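Local coordinates for protein aldehyde dehydrogenase (Anabaena variabilis, PDB 4H7N) that probably oxidises aldehydes to carboxylic acids with NAD+ as the acceptor, like other members of the aldehyde dehydrogenase family, at residues P238-E243 with Y383-T388; G257-T262 with C346-M351; L267-I272 with N419-T424; A394-G399 with R409-G414. All blocks are in the same frame, centred on the assembly; numbering follows the deposited sequence.

Contact 1 of 4, residues P238-E243 with Y383-T388; sequences PAIVLE and YLANDT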
loop_
_atom_site.group_PDB
_atom_site.type_symbol
_atom_site.label_atom_id
_atom_site.label_comp_id
_atom_site.label_asym_id
_atom_site.label_seq_id
_atom_site.Cartn_x
_atom_site.Cartn_y
_atom_site.Cartn_z
ATOM N N PRO A 238 -9.042 2.601 -23.482
ATOM C CA PRO A 238 -10.054 2.883 -24.503
ATOM C C PRO A 238 -10.427 4.361 -24.618
ATOM O O PRO A 238 -10.366 5.095 -23.632
ATOM C CB PRO A 238 -11.210 2.112 -24.024
ATOM C CG PRO A 238 -11.096 2.156 -22.529
ATOM C CD PRO A 238 -9.638 2.222 -22.217
ATOM N N ALA A 239 -10.814 4.770 -25.810
ATOM C CA ALA A 239 -11.495 6.054 -26.030
ATOM C C ALA A 239 -12.881 5.757 -26.561
ATOM O O ALA A 239 -13.047 4.903 -27.456
ATOM C CB ALA A 239 -10.692 6.918 -27.029
ATOM N N ILE A 240 -13.870 6.439 -25.996
ATOM C CA ILE A 240 -15.268 6.361 -26.387
ATOM C C ILE A 240 -15.612 7.743 -26.951
ATOM O O ILE A 240 -15.399 8.798 -26.280
ATOM C CB ILE A 240 -16.186 6.067 -25.175
ATOM C CG1 ILE A 240 -15.918 4.667 -24.607
ATOM C CG2 ILE A 240 -17.646 6.083 -25.590
ATOM C CD1 ILE A 240 -16.672 4.378 -23.300
ATOM N N VAL A 241 -16.157 7.727 -28.157
ATOM C CA VAL A 241 -16.593 8.948 -28.875
ATOM C C VAL A 241 -18.103 8.870 -29.064
ATOM O O VAL A 241 -18.613 8.059 -29.868
ATOM C CB VAL A 241 -15.903 9.073 -30.247
ATOM C CG1 VAL A 241 -16.313 10.372 -30.924
ATOM C CG2 VAL A 241 -14.394 9.062 -30.072
ATOM N N LEU A 242 -18.827 9.656 -28.264
ATOM C CA LEU A 242 -20.278 9.728 -28.365
ATOM C C LEU A 242 -20.707 10.578 -29.536
ATOM O O LEU A 242 -19.931 11.406 -30.085
ATOM C CB LEU A 242 -20.877 10.283 -27.053
ATOM C CG LEU A 242 -20.447 9.518 -25.788
ATOM C CD1 LEU A 242 -20.999 10.236 -24.566
ATOM C CD2 LEU A 242 -20.907 8.060 -25.828
ATOM N N GLU A 243 -21.986 10.398 -29.869
ATOM C CA GLU A 243 -22.592 10.976 -31.053
ATOM C C GLU A 243 -22.464 12.499 -31.086
ATOM O O GLU A 243 -22.263 13.055 -32.153
ATOM C CB GLU A 243 -24.074 10.578 -31.028
ATOM C CG GLU A 243 -24.837 10.858 -32.283
ATOM C CD GLU A 243 -26.136 10.054 -32.288
ATOM O OE1 GLU A 243 -26.942 10.190 -31.332
ATOM O OE2 GLU A 243 -26.322 9.248 -33.215
ATOM N N TYR A 383 -19.722 -1.439 -21.842
ATOM C CA TYR A 383 -19.389 -2.867 -21.759
ATOM C C TYR A 383 -18.068 -3.169 -22.482
ATOM O O TYR A 383 -17.196 -3.839 -21.942
ATOM C CB TYR A 383 -20.490 -3.726 -22.388
ATOM C CG TYR A 383 -20.053 -5.165 -22.486
ATOM C CD1 TYR A 383 -19.999 -5.962 -21.338
ATOM C CD2 TYR A 383 -19.595 -5.704 -23.687
ATOM C CE1 TYR A 383 -19.554 -7.267 -21.403
ATOM C CE2 TYR A 383 -19.150 -7.015 -23.753
ATOM C CZ TYR A 383 -19.137 -7.772 -22.599
ATOM O OH TYR A 383 -18.711 -9.052 -22.616
ATOM N N LEU A 384 -17.928 -2.683 -23.713
ATOM C CA LEU A 384 -16.677 -2.918 -24.459
ATOM C C LEU A 384 -15.459 -2.254 -23.802
ATOM O O LEU A 384 -14.438 -2.882 -23.668
ATOM C CB LEU A 384 -16.811 -2.469 -25.919
ATOM C CG LEU A 384 -17.872 -3.240 -26.737
ATOM C CD1 LEU A 384 -18.270 -2.432 -27.973
ATOM C CD2 LEU A 384 -17.380 -4.621 -27.133
ATOM N N ALA A 385 -15.589 -1.017 -23.334
ATOM C CA ALA A 385 -14.468 -0.314 -22.726
ATOM C C ALA A 385 -14.006 -1.045 -21.481
ATOM O O ALA A 385 -12.805 -1.037 -21.159
ATOM C CB ALA A 385 -14.844 1.113 -22.355
ATOM N N ASN A 386 -14.961 -1.665 -20.783
ATOM C CA ASN A 386 -14.665 -2.356 -19.514
ATOM C C ASN A 386 -14.299 -3.840 -19.702
ATOM O O ASN A 386 -13.952 -4.499 -18.727
ATOM C CB ASN A 386 -15.847 -2.251 -18.534
ATOM C CG ASN A 386 -15.891 -0.906 -17.803
ATOM O OD1 ASN A 386 -14.883 -0.232 -17.640
ATOM N ND2 ASN A 386 -17.061 -0.554 -17.289
ATOM N N ASP A 387 -14.365 -4.334 -20.938
ATOM C CA ASP A 387 -14.014 -5.721 -21.249
ATOM C C ASP A 387 -12.488 -5.911 -21.434
ATOM O O ASP A 387 -11.993 -6.111 -22.553
ATOM C CB ASP A 387 -14.749 -6.144 -22.546
ATOM C CG ASP A 387 -14.614 -7.627 -22.832
ATOM O OD1 ASP A 387 -14.611 -8.348 -21.836
ATOM O OD2 ASP A 387 -14.466 -8.043 -24.013
ATOM N N THR A 388 -11.749 -5.834 -20.337
ATOM C CA THR A 388 -10.296 -5.842 -20.394
ATOM C C THR A 388 -9.808 -6.269 -19.034
ATOM O O THR A 388 -10.517 -6.036 -18.035
ATOM C CB THR A 388 -9.779 -4.393 -20.687
ATOM O OG1 THR A 388 -8.367 -4.343 -20.558
ATOM C CG2 THR A 388 -10.382 -3.380 -19.711
#
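The methyl of Ala385 sits in the angle between the ring of Pro238 and the end of Ile240. From Ala385 CB, the ring corner CG of Pro238 is 3.9 Å away, and CD1 of Ile240 lies at 3.9 Å as well. Seen from Ala385 CB the two directions diverge by about 103°, so the methyl is wedged between its partners rather than resting on one of them. Pro238 CG and Ile240 CD1 stay 6.0 Å apart and do not close over it. Pro238 approaches with the CB and CG side of its ring: CB is 4.1 Å from Ala385 CB, while CG also lies 3.9 Å from the carbonyl O of Ala385. Ile240 arrives end-on. Its CG1 is anti to the carbonyl carbon (chi1 -66°) and the chain then runs extended (chi2 173°), which pushes CD1 forward as the single touching atom and keeps the branch CG2 behind. Pro238 and Ile240 share this face of strand 237-241, whereas Ala239 between them points away, to Ile254 of helix 247-259. The strand is thus covered on its two faces by different helices. Helix 378-386 presents Ala385 here, and the carbonyl oxygens of Leu384 and Ala385 are taken by the guanidinium of Arg271, from the neighbouring strand 269-275. With no hydrogen bond joining the two segments, the contact rests on van der Waals packing, chiefly of apolar groups: shape and burial must carry it, and the small Ala385 allows the helix backbone to come within 5.7 Å of the strand, measured from Ala385 CA to Pro238 CA.

Contact 2 of 4, residues G257-T262 with C346-M351; sequences GAVVNT and CRPTVM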
loop_
_atom_site.group_PDB
_atom_site.type_symbol
_atom_site.label_atom_id
_atom_site.label_comp_id
_atom_site.label_asym_id
_atom_site.label_seq_id
_atom_site.Cartn_x
_atom_site.Cartn_y
_atom_site.Cartn_z
ATOM N N GLY A 257 -2.858 10.588 -28.781
ATOM C CA GLY A 257 -2.862 9.637 -27.718
ATOM C C GLY A 257 -2.487 8.247 -28.169
ATOM O O GLY A 257 -1.833 7.544 -27.415
ATOM N N ALA A 258 -2.859 7.870 -29.397
ATOM C CA ALA A 258 -2.533 6.504 -29.896
ATOM C C ALA A 258 -1.134 6.341 -30.481
ATOM O O ALA A 258 -0.632 5.243 -30.475
ATOM C CB ALA A 258 -3.539 6.054 -30.909
ATOM N N VAL A 259 -0.511 7.405 -31.003
ATOM C CA VAL A 259 0.730 7.219 -31.711
ATOM C C VAL A 259 1.925 8.024 -31.219
ATOM O O VAL A 259 3.031 7.815 -31.710
ATOM C CB VAL A 259 0.558 7.367 -33.242
ATOM C CG1 VAL A 259 -0.636 6.558 -33.713
ATOM C CG2 VAL A 259 0.449 8.824 -33.637
ATOM N N VAL A 260 1.744 8.906 -30.235
ATOM C CA VAL A 260 2.866 9.603 -29.647
ATOM C C VAL A 260 3.796 8.530 -29.081
ATOM O O VAL A 260 3.357 7.503 -28.590
ATOM C CB VAL A 260 2.440 10.659 -28.586
ATOM C CG1 VAL A 260 1.808 9.988 -27.383
ATOM C CG2 VAL A 260 3.632 11.497 -28.180
ATOM N N ASN A 261 5.083 8.746 -29.277
ATOM C CA ASN A 261 6.134 7.790 -28.951
ATOM C C ASN A 261 5.929 6.485 -29.716
ATOM O O ASN A 261 6.266 5.409 -29.232
ATOM C CB ASN A 261 6.194 7.514 -27.432
ATOM C CG ASN A 261 7.601 7.094 -26.972
ATOM O OD1 ASN A 261 8.591 7.628 -27.442
ATOM N ND2 ASN A 261 7.677 6.111 -26.105
ATOM N N THR A 262 5.336 6.573 -30.898
ATOM C CA THR A 262 5.029 5.374 -31.732
ATOM C C THR A 262 4.117 4.386 -30.964
ATOM O O THR A 262 4.131 3.167 -31.199
ATOM C CB THR A 262 6.303 4.681 -32.220
ATOM O OG1 THR A 262 7.219 5.661 -32.739
ATOM C CG2 THR A 262 6.014 3.715 -33.356
ATOM N N CYS A 346 6.958 1.100 -37.718
ATOM C CA CYS A 346 5.543 0.938 -38.067
ATOM C C CYS A 346 4.928 2.321 -38.141
ATOM O O CYS A 346 5.086 3.148 -37.222
ATOM C CB CYS A 346 4.787 0.125 -37.016
ATOM S SG CYS A 346 3.099 -0.351 -37.562
ATOM N N ARG A 347 4.182 2.547 -39.195
ATOM C CA ARG A 347 3.471 3.803 -39.327
ATOM C C ARG A 347 2.144 3.753 -38.586
ATOM O O ARG A 347 1.597 2.680 -38.335
ATOM C CB ARG A 347 3.194 4.142 -40.794
ATOM C CG ARG A 347 4.420 4.481 -41.603
ATOM C CD ARG A 347 4.051 4.744 -43.057
ATOM N NE ARG A 347 5.115 5.539 -43.659
ATOM C CZ ARG A 347 6.215 5.052 -44.220
ATOM N NH1 ARG A 347 6.419 3.735 -44.314
ATOM N NH2 ARG A 347 7.118 5.897 -44.701
ATOM N N PRO A 348 1.619 4.927 -38.246
ATOM C CA PRO A 348 0.252 5.040 -37.723
ATOM C C PRO A 348 -0.726 4.219 -38.558
ATOM O O PRO A 348 -0.737 4.307 -39.772
ATOM C CB PRO A 348 -0.034 6.539 -37.849
ATOM C CG PRO A 348 1.308 7.174 -37.679
ATOM C CD PRO A 348 2.241 6.257 -38.429
ATOM N N THR A 349 -1.468 3.356 -37.896
ATOM C CA THR A 349 -2.269 2.351 -38.549
ATOM C C THR A 349 -3.697 2.444 -38.072
ATOM O O THR A 349 -3.946 2.287 -36.876
ATOM C CB THR A 349 -1.699 0.980 -38.215
ATOM O OG1 THR A 349 -0.350 0.908 -38.693
ATOM C CG2 THR A 349 -2.496 -0.132 -38.798
ATOM N N VAL A 350 -4.633 2.737 -38.992
ATOM C CA VAL A 350 -6.080 2.713 -38.690
ATOM C C VAL A 350 -6.672 1.433 -39.263
ATOM O O VAL A 350 -6.503 1.161 -40.456
ATOM C CB VAL A 350 -6.816 3.925 -39.284
ATOM C CG1 VAL A 350 -8.312 3.871 -38.985
ATOM C CG2 VAL A 350 -6.203 5.214 -38.759
HETATM N N MSE A 351 -7.388 0.683 -38.426
HETATM C CA MSE A 351 -8.075 -0.523 -38.850
HETATM C C MSE A 351 -9.517 -0.515 -38.428
HETATM O O MSE A 351 -9.870 -0.039 -37.346
HETATM C CB MSE A 351 -7.511 -1.759 -38.190
HETATM C CG MSE A 351 -6.027 -1.785 -37.948
HETATM SE SE MSE A 351 -5.513 -3.550 -37.136
HETATM C CE MSE A 351 -7.064 -4.001 -36.166
#
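Pro348 turns one face of its ring to Val259, whose CG1 stands 4.2 Å from Pro348 CB. The line from Pro348 CB to that methyl leans only about 30° from the normal to the plane of the ring's N, CA and CD, so the approach is over the face at the CB corner. The second methyl covers the same side, Val259 CG2 lying 4.4 Å from Pro348 CG. With CG1 anti to the carbonyl carbon (chi1 -48°), Val259 lowers both branches onto the ring, and the two side chains cross at about a right angle. The other flat group is the peptide after Cys346: its carbonyl O meets CG2 of Thr262 at 4.0 Å, a plain van der Waals touch. The hydroxyl of Thr262 has its own partner, the carbonyl O of Gly306. Just beyond the proline, Thr349 OG1 donates to Arg347 O at 2.7 Å, with a C=O...O angle of 152°, and so ties the backbone across Pro348; the same hydroxyl also bonds Gly335 N. The contact joins the end of helix 247-259 and the turn after it to the residues that lead into strand 349-352, which pairs with strands 369-375 and 330-333. Helix 279-292 reaches Pro348 through Ala290, Met370 of strand 369-375 packs on Val259, and Phe472 of the second subunit also packs on Val259.

Contact 3 of 4, residues L267-I272 with N419-T424; sequences LSIERI and NDAALT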
loop_
_atom_site.group_PDB
_atom_site.type_symbol
_atom_site.label_atom_id
_atom_site.label_comp_id
_atom_site.label_asym_id
_atom_site.label_seq_id
_atom_site.Cartn_x
_atom_site.Cartn_y
_atom_site.Cartn_z
ATOM N N LEU A 267 0.022 4.485 -21.419
ATOM C CA LEU A 267 -1.091 5.470 -21.549
ATOM C C LEU A 267 -1.571 5.693 -22.964
ATOM O O LEU A 267 -2.384 6.588 -23.241
ATOM C CB LEU A 267 -0.624 6.855 -21.033
ATOM C CG LEU A 267 -0.022 6.794 -19.652
ATOM C CD1 LEU A 267 0.613 8.122 -19.266
ATOM C CD2 LEU A 267 -1.072 6.357 -18.673
ATOM N N SER A 268 -1.088 4.883 -23.877
ATOM C CA SER A 268 -1.472 5.000 -25.244
ATOM C C SER A 268 -2.945 4.575 -25.353
ATOM O O SER A 268 -3.342 3.554 -24.760
ATOM C CB SER A 268 -0.627 4.025 -26.114
ATOM O OG SER A 268 -0.805 4.401 -27.442
ATOM N N ILE A 269 -3.704 5.286 -26.181
ATOM C CA ILE A 269 -5.046 4.861 -26.564
ATOM C C ILE A 269 -4.869 3.641 -27.509
ATOM O O ILE A 269 -4.248 3.764 -28.569
ATOM C CB ILE A 269 -5.841 5.965 -27.280
ATOM C CG1 ILE A 269 -6.072 7.197 -26.393
ATOM C CG2 ILE A 269 -7.170 5.395 -27.802
ATOM C CD1 ILE A 269 -6.714 6.876 -25.035
ATOM N N GLU A 270 -5.408 2.490 -27.131
ATOM C CA GLU A 270 -5.215 1.292 -27.914
ATOM C C GLU A 270 -6.517 0.693 -28.452
ATOM O O GLU A 270 -6.483 -0.289 -29.167
ATOM C CB GLU A 270 -4.490 0.265 -27.063
ATOM C CG GLU A 270 -3.011 0.617 -26.816
ATOM C CD GLU A 270 -2.083 -0.593 -26.537
ATOM O OE1 GLU A 270 -2.513 -1.754 -26.688
ATOM O OE2 GLU A 270 -0.910 -0.344 -26.137
ATOM N N ARG A 271 -7.656 1.258 -28.073
ATOM C CA ARG A 271 -8.980 0.806 -28.550
ATOM C C ARG A 271 -9.894 2.017 -28.657
ATOM O O ARG A 271 -9.907 2.824 -27.759
ATOM C CB ARG A 271 -9.653 -0.110 -27.556
ATOM C CG ARG A 271 -8.743 -1.197 -27.077
ATOM C CD ARG A 271 -9.470 -2.102 -26.120
ATOM N NE ARG A 271 -9.419 -1.673 -24.743
ATOM C CZ ARG A 271 -10.444 -1.738 -23.883
ATOM N NH1 ARG A 271 -11.672 -2.069 -24.282
ATOM N NH2 ARG A 271 -10.263 -1.387 -22.623
ATOM N N ILE A 272 -10.658 2.114 -29.734
ATOM C CA ILE A 272 -11.468 3.275 -30.015
ATOM C C ILE A 272 -12.895 2.832 -30.373
ATOM O O ILE A 272 -13.080 2.008 -31.298
ATOM C CB ILE A 272 -10.849 4.071 -31.168
ATOM C CG1 ILE A 272 -9.432 4.534 -30.797
ATOM C CG2 ILE A 272 -11.686 5.299 -31.427
ATOM C CD1 ILE A 272 -8.583 4.833 -32.042
ATOM N N ASN A 419 -13.227 14.830 -23.045
ATOM C CA ASN A 419 -13.099 15.680 -24.256
ATOM C C ASN A 419 -11.670 15.912 -24.664
ATOM O O ASN A 419 -11.370 16.831 -25.376
ATOM C CB ASN A 419 -13.907 16.958 -24.086
ATOM C CG ASN A 419 -15.374 16.645 -24.076
ATOM O OD1 ASN A 419 -15.770 15.652 -24.666
ATOM N ND2 ASN A 419 -16.177 17.443 -23.400
ATOM N N ASP A 420 -10.826 14.986 -24.233
ATOM C CA ASP A 420 -9.424 14.907 -24.587
ATOM C C ASP A 420 -8.953 13.473 -24.369
ATOM O O ASP A 420 -9.735 12.627 -23.891
ATOM C CB ASP A 420 -8.638 15.858 -23.713
ATOM C CG ASP A 420 -7.420 16.406 -24.395
ATOM O OD1 ASP A 420 -6.824 15.690 -25.259
ATOM O OD2 ASP A 420 -7.043 17.551 -24.031
ATOM N N ALA A 421 -7.701 13.166 -24.746
ATOM C CA ALA A 421 -7.179 11.808 -24.560
ATOM C C ALA A 421 -5.776 11.835 -24.030
ATOM O O ALA A 421 -4.991 12.736 -24.365
ATOM C CB ALA A 421 -7.213 11.012 -25.871
ATOM N N ALA A 422 -5.470 10.830 -23.198
ATOM C CA ALA A 422 -4.156 10.615 -22.624
ATOM C C ALA A 422 -3.599 11.765 -21.827
ATOM O O ALA A 422 -2.385 12.003 -21.855
ATOM C CB ALA A 422 -3.166 10.230 -23.739
ATOM N N LEU A 423 -4.455 12.490 -21.120
ATOM C CA LEU A 423 -3.978 13.696 -20.436
ATOM C C LEU A 423 -2.987 13.388 -19.374
ATOM O O LEU A 423 -2.080 14.218 -19.140
ATOM C CB LEU A 423 -5.124 14.549 -19.891
ATOM C CG LEU A 423 -5.842 15.305 -20.988
ATOM C CD1 LEU A 423 -7.146 15.866 -20.491
ATOM C CD2 LEU A 423 -4.943 16.415 -21.544
ATOM N N THR A 424 -3.034 12.171 -18.798
ATOM C CA THR A 424 -2.049 11.850 -17.760
ATOM C C THR A 424 -0.645 11.746 -18.301
ATOM O O THR A 424 0.296 11.799 -17.553
ATOM C CB THR A 424 -2.358 10.603 -16.943
ATOM O OG1 THR A 424 -2.298 9.441 -17.777
ATOM C CG2 THR A 424 -3.740 10.752 -16.328
#
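Leu267 carries its CG anti to the carbonyl carbon (chi1 -52°), and Thr424 holds OG1 between its own backbone N and carbonyl carbon (chi1 66°); together these settings put the forked end of the leucine against the threonine hydroxyl. Thr424 OG1 faces the fork and touches both of its methyls, Leu267 CD2 at 3.4 Å from Thr424 OG1 and CD1 at 3.5 Å from the same OG1, while the two side chains cross at about a right angle. Leu267 packs also on Leu392 and Ser393. Replacing Leu267 with an alanine removes both methyls, which would probably open a gap beside Thr424 OG1 and deprive Leu392 and Ser393 of part of their packing. Two residues before Thr424, the methyl of Ala422 rests against backbone: its CB is 3.8 Å from Leu267 O. Strand 269-275 is an inner strand of the seven-stranded, largely parallel sheet; residues 419-424, which follow strand 415-418, outermost in the sheet within this chain, pass beside Leu267 and Ile269, where the chain leads into strand 269-275. The Leu267 side chain is about 6 Å from that of Glu232, the predicted active-site residue, and the contact therefore belongs to the surroundings of the probable catalytic site. Ile269 makes the third touch, its CG1 lying 4.0 Å from Ala421 CB. The loop is braced from within by Asp420, whose OD1 receives Ala421 N at 2.7 Å on its anti side, with an N-H...O angle of 144°. Ala421 packs also on Ala395 and Phe397 of strand 393-397, and Leu460 of the second subunit lies against Thr424.

Contact 4 of 4, residues A394-G399 with R409-G414; sequences AAVFAG and RQLNAG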
loop_
_atom_site.group_PDB
_atom_site.type_symbol
_atom_site.label_atom_id
_atom_site.label_comp_id
_atom_site.label_asym_id
_atom_site.label_seq_id
_atom_site.Cartn_x
_atom_site.Cartn_y
_atom_site.Cartn_z
ATOM N N ALA A 394 -8.583 5.957 -19.533
ATOM C CA ALA A 394 -9.548 5.982 -20.620
ATOM C C ALA A 394 -9.858 7.417 -21.037
ATOM O O ALA A 394 -9.491 8.368 -20.368
ATOM C CB ALA A 394 -10.844 5.266 -20.225
ATOM N N ALA A 395 -10.563 7.554 -22.135
ATOM C CA ALA A 395 -11.022 8.868 -22.598
ATOM C C ALA A 395 -12.478 8.791 -23.060
ATOM O O ALA A 395 -12.877 7.787 -23.673
ATOM C CB ALA A 395 -10.142 9.361 -23.708
ATOM N N VAL A 396 -13.241 9.854 -22.813
ATOM C CA VAL A 396 -14.604 9.956 -23.317
ATOM C C VAL A 396 -14.801 11.328 -23.908
ATOM O O VAL A 396 -14.468 12.323 -23.261
ATOM C CB VAL A 396 -15.639 9.793 -22.171
ATOM C CG1 VAL A 396 -17.048 9.826 -22.731
ATOM C CG2 VAL A 396 -15.411 8.463 -21.422
ATOM N N PHE A 397 -15.398 11.375 -25.097
ATOM C CA PHE A 397 -15.672 12.585 -25.829
ATOM C C PHE A 397 -17.157 12.713 -26.041
ATOM O O PHE A 397 -17.845 11.772 -26.482
ATOM C CB PHE A 397 -15.011 12.594 -27.205
ATOM C CG PHE A 397 -13.524 12.587 -27.171
ATOM C CD1 PHE A 397 -12.838 11.404 -26.983
ATOM C CD2 PHE A 397 -12.803 13.767 -27.336
ATOM C CE1 PHE A 397 -11.468 11.388 -26.929
ATOM C CE2 PHE A 397 -11.421 13.757 -27.315
ATOM C CZ PHE A 397 -10.762 12.557 -27.121
ATOM N N ALA A 398 -17.654 13.896 -25.737
ATOM C CA ALA A 398 -19.014 14.226 -26.037
ATOM C C ALA A 398 -19.188 15.731 -26.254
ATOM O O ALA A 398 -18.232 16.530 -26.170
ATOM C CB ALA A 398 -19.931 13.725 -24.922
ATOM N N GLY A 399 -20.445 16.090 -26.497
ATOM C CA GLY A 399 -20.858 17.455 -26.763
ATOM C C GLY A 399 -20.825 18.302 -25.531
ATOM O O GLY A 399 -20.900 19.495 -25.642
ATOM N N ARG A 409 -17.820 7.961 -15.410
ATOM C CA ARG A 409 -18.030 7.404 -14.091
ATOM C C ARG A 409 -18.351 5.903 -14.098
ATOM O O ARG A 409 -18.230 5.273 -13.071
ATOM C CB ARG A 409 -19.135 8.163 -13.342
ATOM C CG ARG A 409 -18.726 9.595 -13.000
ATOM C CD ARG A 409 -19.847 10.353 -12.290
ATOM N NE ARG A 409 -19.570 11.795 -12.285
ATOM C CZ ARG A 409 -20.331 12.739 -12.854
ATOM N NH1 ARG A 409 -21.469 12.442 -13.525
ATOM N NH2 ARG A 409 -19.949 14.017 -12.742
ATOM N N GLN A 410 -18.695 5.328 -15.252
ATOM C CA GLN A 410 -18.964 3.878 -15.360
ATOM C C GLN A 410 -17.763 3.053 -15.677
ATOM O O GLN A 410 -17.848 1.821 -15.706
ATOM C CB GLN A 410 -20.025 3.627 -16.417
ATOM C CG GLN A 410 -21.332 4.257 -16.020
ATOM C CD GLN A 410 -22.407 4.055 -17.056
ATOM O OE1 GLN A 410 -22.760 2.922 -17.383
ATOM N NE2 GLN A 410 -22.924 5.138 -17.590
ATOM N N LEU A 411 -16.621 3.710 -15.911
ATOM C CA LEU A 411 -15.488 2.977 -16.399
ATOM C C LEU A 411 -14.558 2.557 -15.268
ATOM O O LEU A 411 -14.284 3.346 -14.380
ATOM C CB LEU A 411 -14.724 3.836 -17.408
ATOM C CG LEU A 411 -15.539 4.302 -18.617
ATOM C CD1 LEU A 411 -14.620 5.123 -19.542
ATOM C CD2 LEU A 411 -16.072 3.093 -19.375
ATOM N N ASN A 412 -14.056 1.336 -15.341
ATOM C CA ASN A 412 -13.117 0.795 -14.384
ATOM C C ASN A 412 -11.651 1.204 -14.679
ATOM O O ASN A 412 -10.818 0.376 -14.969
ATOM C CB ASN A 412 -13.269 -0.748 -14.352
ATOM C CG ASN A 412 -14.686 -1.192 -13.998
ATOM O OD1 ASN A 412 -15.374 -0.562 -13.195
ATOM N ND2 ASN A 412 -15.140 -2.252 -14.633
ATOM N N ALA A 413 -11.333 2.482 -14.528
ATOM C CA ALA A 413 -9.992 3.008 -14.775
ATOM C C ALA A 413 -9.690 4.144 -13.861
ATOM O O ALA A 413 -10.596 4.871 -13.442
ATOM C CB ALA A 413 -9.852 3.460 -16.229
ATOM N N GLY A 414 -8.406 4.334 -13.567
ATOM C CA GLY A 414 -7.997 5.332 -12.594
ATOM C C GLY A 414 -8.108 6.773 -13.052
ATOM O O GLY A 414 -8.440 7.649 -12.268
#
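Leu411 reaches from its loop to strand 393-397 and touches both Ala394 and Val396. Its CB is still 5.0 Å from the CB of Ala394 and serves as the stem. CG, placed anti to the carbonyl carbon (chi1 -58°), comes no nearer, at 5.1 Å from Ala394 CB, but there the chain forks. The branch CD1 does the work across the contact: it lies 3.8 Å from Ala394 CB and 3.9 Å from Val396 CG2, the two partners being seen from it about 95° apart. CD1 thus fits into the notch between alternate residues on one face of the strand. The other branch, CD2, turns to the methyl of Ala385, so that the leucine bridges this strand and helix 378-386. Val396 meets it with CG2, the methyl anti to the carbonyl carbon. Further along, Ala413 comes up beside the start of the strand: its CB is 4.3 Å from Ala394 N and 4.5 Å from Ala394 CB, a looser touch. Between Leu411 and Ala413 the backbone makes an inverse gamma turn centred on Asn412, with a weak bond from Ala413 N to Leu411 O at 3.1 Å, and this turn lets both side chains face the strand. Asn386 pins the loop from outside, bonding Gln410 O and Asn412 N, and Gln457 of the second subunit donates to Ala413 O. Strand 393-397, helix 401-408 and the neighbouring parallel strand 415-418 form a beta-alpha-beta crossover; the contact closes the return leg of that unit in the largely parallel sheet of an aldehyde dehydrogenase fold.

All four contacts are buried and lack hydrogen bonds between their segments; contacts 1 and 4 rest mainly on methyls, whereas in 2 and 3 carbon also meets oxygen. Contacts 1 and 4 lie closest, centres 8 Å apart, on adjacent strands 237-241 and 393-397, joined by backbone bonds such as Ile240 N to Ala395 O. Contact 3 joins them through Arg271 and Asn419, and is the largest in buried area and the one nearest the predicted active-site residue, with some of its residues partly exposed. Contact 2 covers the other end of the seven-stranded sheet, with no touch to contacts 1 or 4. Contacts 2, 3 and 4 also meet the second subunit, whereas contact 1 remains within its chain.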